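Local coordinates for protein dTDP-4-dehydrorhamnose reductase (Bacillus anthracis, PDB 3SC6) that binds NADP and probably catalyses the NADPH-dependent reduction of dTDP-4-dehydrorhamnose to dTDP-L-rhamnose, at residues 228-232 with 277-281; 48-53 with 92-97. One frame throughout, in Å; residues are numbered along the deposited sequence.

Contact 1: residues 228-232 with 277-281; sequences FSYAN and LERFF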
# COMPACT_ATOMS: atom_id res chain seq x y z
N PHE A 228 3.72 -20.71 8.29
CA PHE A 228 3.69 -21.77 9.30
C PHE A 228 5.10 -22.29 9.54
O PHE A 228 5.40 -22.82 10.60
CB PHE A 228 2.78 -22.93 8.89
CG PHE A 228 1.35 -22.52 8.65
CD1 PHE A 228 0.68 -21.74 9.57
CD2 PHE A 228 0.67 -22.96 7.53
CE1 PHE A 228 -0.63 -21.37 9.36
CE2 PHE A 228 -0.64 -22.60 7.32
CZ PHE A 228 -1.30 -21.80 8.24
N SER A 229 5.97 -22.15 8.54
CA SER A 229 7.35 -22.59 8.66
C SER A 229 8.02 -21.79 9.77
O SER A 229 8.63 -22.36 10.67
CB SER A 229 8.09 -22.42 7.34
OG SER A 229 9.44 -22.86 7.45
N TYR A 230 7.91 -20.46 9.71
CA TYR A 230 8.51 -19.60 10.74
C TYR A 230 7.71 -19.67 12.03
O TYR A 230 8.27 -19.53 13.12
CB TYR A 230 8.65 -18.14 10.29
CG TYR A 230 9.61 -17.90 9.15
CD1 TYR A 230 10.98 -17.85 9.38
CD2 TYR A 230 9.16 -17.65 7.87
CE1 TYR A 230 11.88 -17.62 8.36
CE2 TYR A 230 10.05 -17.41 6.83
CZ TYR A 230 11.40 -17.39 7.08
OH TYR A 230 12.29 -17.15 6.06
N ALA A 231 6.40 -19.86 11.92
CA ALA A 231 5.54 -19.95 13.09
C ALA A 231 5.78 -21.29 13.79
O ALA A 231 5.43 -21.46 14.96
CB ALA A 231 4.09 -19.80 12.70
N ASN A 232 6.37 -22.23 13.05
CA ASN A 232 6.68 -23.56 13.56
C ASN A 232 5.38 -24.26 13.99
O ASN A 232 5.26 -24.76 15.11
CB ASN A 232 7.70 -23.49 14.71
CG ASN A 232 8.14 -24.86 15.20
OD1 ASN A 232 7.74 -25.89 14.66
ND2 ASN A 232 8.97 -24.87 16.24
N LEU A 277 9.05 -11.05 5.83
CA LEU A 277 8.18 -11.78 6.74
C LEU A 277 8.91 -12.15 8.03
O LEU A 277 8.30 -12.25 9.09
CB LEU A 277 7.66 -13.05 6.05
CG LEU A 277 6.72 -13.97 6.84
CD1 LEU A 277 5.48 -13.22 7.32
CD2 LEU A 277 6.32 -15.16 5.98
N GLU A 278 10.23 -12.36 7.94
CA GLU A 278 11.00 -12.71 9.11
C GLU A 278 10.92 -11.62 10.16
O GLU A 278 10.57 -11.88 11.31
CB GLU A 278 12.49 -12.92 8.79
CG GLU A 278 12.81 -14.02 7.80
CD GLU A 278 14.31 -14.16 7.58
OE1 GLU A 278 15.09 -13.46 8.27
OE2 GLU A 278 14.72 -14.97 6.73
N ARG A 279 11.24 -10.40 9.74
CA ARG A 279 11.23 -9.26 10.66
C ARG A 279 9.82 -8.98 11.22
O ARG A 279 9.68 -8.25 12.20
CB ARG A 279 11.93 -8.04 10.03
CG ARG A 279 12.12 -6.86 10.99
CD ARG A 279 13.11 -5.81 10.44
NE ARG A 279 12.71 -5.08 9.23
CZ ARG A 279 12.13 -3.88 9.23
NH1 ARG A 279 11.82 -3.30 8.08
NH2 ARG A 279 11.87 -3.24 10.37
N PHE A 280 8.80 -9.58 10.62
CA PHE A 280 7.43 -9.41 11.09
C PHE A 280 7.27 -10.13 12.42
O PHE A 280 6.76 -9.56 13.38
CB PHE A 280 6.42 -9.95 10.09
CG PHE A 280 5.01 -9.94 10.61
CD1 PHE A 280 4.22 -8.82 10.47
CD2 PHE A 280 4.50 -11.05 11.26
CE1 PHE A 280 2.93 -8.80 10.97
CE2 PHE A 280 3.21 -11.04 11.76
CZ PHE A 280 2.42 -9.92 11.61
N PHE A 281 7.68 -11.40 12.46
CA PHE A 281 7.58 -12.19 13.69
C PHE A 281 8.51 -11.64 14.75
O PHE A 281 8.16 -11.61 15.93
CB PHE A 281 7.90 -13.67 13.44
CG PHE A 281 6.92 -14.38 12.53
CD1 PHE A 281 5.79 -14.98 13.06
CD2 PHE A 281 7.15 -14.46 11.17
CE1 PHE A 281 4.89 -15.64 12.23
CE2 PHE A 281 6.25 -15.12 10.34
CZ PHE A 281 5.12 -15.71 10.87

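Contact 2: residues 48-53 with 92-97; sequences VQQVVQ and VASQLV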
# COMPACT_ATOMS: atom_id res chain seq x y z
N VAL A 48 -9.98 19.79 4.31
CA VAL A 48 -8.62 19.45 3.90
C VAL A 48 -7.75 20.71 3.86
O VAL A 48 -6.63 20.71 4.37
CB VAL A 48 -8.59 18.77 2.51
CG1 VAL A 48 -7.16 18.44 2.12
CG2 VAL A 48 -9.41 17.50 2.53
N GLN A 49 -8.28 21.77 3.26
CA GLN A 49 -7.54 23.02 3.17
C GLN A 49 -7.32 23.65 4.56
O GLN A 49 -6.21 24.08 4.87
CB GLN A 49 -8.21 24.00 2.19
CG GLN A 49 -8.15 23.51 0.73
CD GLN A 49 -8.84 24.45 -0.26
OE1 GLN A 49 -9.74 25.21 0.10
NE2 GLN A 49 -8.45 24.35 -1.53
N GLN A 50 -8.35 23.66 5.40
CA GLN A 50 -8.22 24.23 6.73
C GLN A 50 -7.06 23.60 7.51
O GLN A 50 -6.22 24.30 8.06
CB GLN A 50 -9.49 24.00 7.54
CG GLN A 50 -9.41 24.55 8.96
CD GLN A 50 -10.66 24.27 9.77
OE1 GLN A 50 -10.78 24.72 10.91
NE2 GLN A 50 -11.59 23.52 9.19
N VAL A 51 -7.04 22.27 7.55
CA VAL A 51 -6.00 21.55 8.27
C VAL A 51 -4.61 21.75 7.66
O VAL A 51 -3.64 21.98 8.39
CB VAL A 51 -6.31 20.05 8.33
CG1 VAL A 51 -5.18 19.30 9.03
CG2 VAL A 51 -7.63 19.80 9.04
N VAL A 52 -4.51 21.67 6.34
CA VAL A 52 -3.23 21.84 5.67
C VAL A 52 -2.72 23.28 5.79
O VAL A 52 -1.52 23.50 5.83
CB VAL A 52 -3.29 21.40 4.19
CG1 VAL A 52 -1.96 21.65 3.51
CG2 VAL A 52 -3.66 19.93 4.09
N GLN A 53 -3.63 24.25 5.84
CA GLN A 53 -3.23 25.66 5.97
C GLN A 53 -2.66 25.94 7.35
O GLN A 53 -1.58 26.50 7.49
CB GLN A 53 -4.42 26.61 5.75
CG GLN A 53 -5.01 26.66 4.34
CD GLN A 53 -4.06 27.21 3.30
OE1 GLN A 53 -2.89 27.49 3.59
NE2 GLN A 53 -4.55 27.38 2.08
N VAL A 92 -4.56 19.45 -4.23
CA VAL A 92 -4.77 20.89 -4.25
C VAL A 92 -4.13 21.54 -3.02
O VAL A 92 -3.32 22.46 -3.15
CB VAL A 92 -6.28 21.24 -4.28
CG1 VAL A 92 -6.49 22.74 -4.15
CG2 VAL A 92 -6.93 20.71 -5.56
N ALA A 93 -4.49 21.05 -1.84
CA ALA A 93 -3.95 21.58 -0.58
C ALA A 93 -2.42 21.50 -0.55
O ALA A 93 -1.75 22.45 -0.13
CB ALA A 93 -4.54 20.84 0.60
N SER A 94 -1.88 20.36 -0.97
CA SER A 94 -0.43 20.17 -0.99
C SER A 94 0.22 21.27 -1.82
O SER A 94 1.28 21.79 -1.46
CB SER A 94 -0.08 18.81 -1.58
OG SER A 94 -0.66 17.76 -0.83
N GLN A 95 -0.43 21.63 -2.93
CA GLN A 95 0.08 22.66 -3.82
C GLN A 95 0.08 24.05 -3.15
O GLN A 95 1.10 24.73 -3.17
CB GLN A 95 -0.74 22.70 -5.12
CG GLN A 95 -0.27 23.74 -6.15
CD GLN A 95 1.15 23.50 -6.67
OE1 GLN A 95 1.74 22.46 -6.40
NE2 GLN A 95 1.69 24.45 -7.43
N LEU A 96 -1.03 24.45 -2.54
CA LEU A 96 -1.09 25.77 -1.87
C LEU A 96 -0.01 25.95 -0.81
O LEU A 96 0.39 27.07 -0.55
CB LEU A 96 -2.45 26.07 -1.23
CG LEU A 96 -3.69 26.29 -2.10
CD1 LEU A 96 -3.99 25.10 -2.99
CD2 LEU A 96 -4.89 26.59 -1.21
N VAL A 97 0.43 24.86 -0.18
CA VAL A 97 1.46 24.96 0.86
C VAL A 97 2.84 24.59 0.32
O VAL A 97 3.85 24.92 0.93
CB VAL A 97 1.15 24.04 2.07
CG1 VAL A 97 -0.18 24.43 2.70
CG2 VAL A 97 1.15 22.58 1.65

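Contact 1: residues 228-232 with 277-281
Start with Tyr-230, the bump that does most of the work where the last turn of helix 220-231 meets helix 273-283. Its CA-to-CB bond points at the other helix, and the residue settles against Leu-277, Glu-278 and Phe-281. At the base of the side chain, Tyr-230 CB lies 3.9 Å from Phe-281 CE2 and makes an off-centre CH-pi contact, 4.3 Å from the ring centroid. Farther out, Tyr-230 CD2 touches Leu-277 CD2 at 4.2 Å, and at the tip Tyr-230 OH comes within 3.3 Å of Glu-278 OE2, on the solvent side. The return bump is Phe-281: its ring fills the hollow formed by Tyr-230 CB and the small Ala-231, with Ala-231 CB 4.3 Å from Phe-281 CE1. Leu-277 and Phe-281 also touch Ile-227, one turn back on helix 220-231, and reach Val-165 and Ile-169 respectively on helix 164-172, so this surface contact is the outer end of a three-helix cluster. Just past Tyr-230 and Ala-231 a Schellman motif terminates helix 220-231, with Asn-232 at positive phi as its C-prime residue. The three helices belong to the C-terminal part of an extended Rossmann-type reductase, the part that in relatives helps bind the nucleotide-sugar.

Contact 2: residues 48-53 with 92-97
Ala-93, Val-52 and Gln-49 carry the largest buried areas here. Helices 45-55 and 76-97 run in roughly the same direction, their local axes 9.4 Å apart and crossing at -32°. Ala-93 presents only a methyl, which lets the backbones close to 5.4 Å between Gln-49 CA and Ala-93 CA. That methyl fits between two valines a turn apart: Ala-93 CB is 3.9 Å from Val-48 CG1 and 3.7 Å from Val-52 CG2. Val-52 also reaches the C-terminal end of helix 76-97, its CG1 3.4 Å from Val-97 CG1. On the outer margin, Gln-49 NE2 is 3.6 Å from Val-92 CG1 and Gln-53 NE2 3.4 Å from Leu-96 CD2. Helix 45-55 forms the crossover from strand 30-35 past strand 6-11 to strand 59-62 of the parallel part of the beta-sheet, and helix 76-97 leads on to strand 100-106. With a valine-alanine centre covered along one side by glutamines lying against methyls, fit and exclusion of water, rather than polar pairing, hold these Rossmann helices together.

Contacts 1 and 2 are two separate helix-helix joints on opposite sides of the chain's centre; the centre of contact 1 is about 21 Å and that of contact 2 about 23 Å from it. Their own centres are 42 Å apart, with about 26 Å between nearest atoms, so neither touches the other; along the chain, contact 2 closes before contact 1 opens. The bound NADP gives both a reference point. The side chain of Val-48 in contact 2 is about 8 Å from it, that of Leu-277 in contact 1 about 14 Å, and neither lies against the cofactor. Contact 2 belongs to the Rossmann layers, contact 1 to the helices of the probable sugar-nucleotide end.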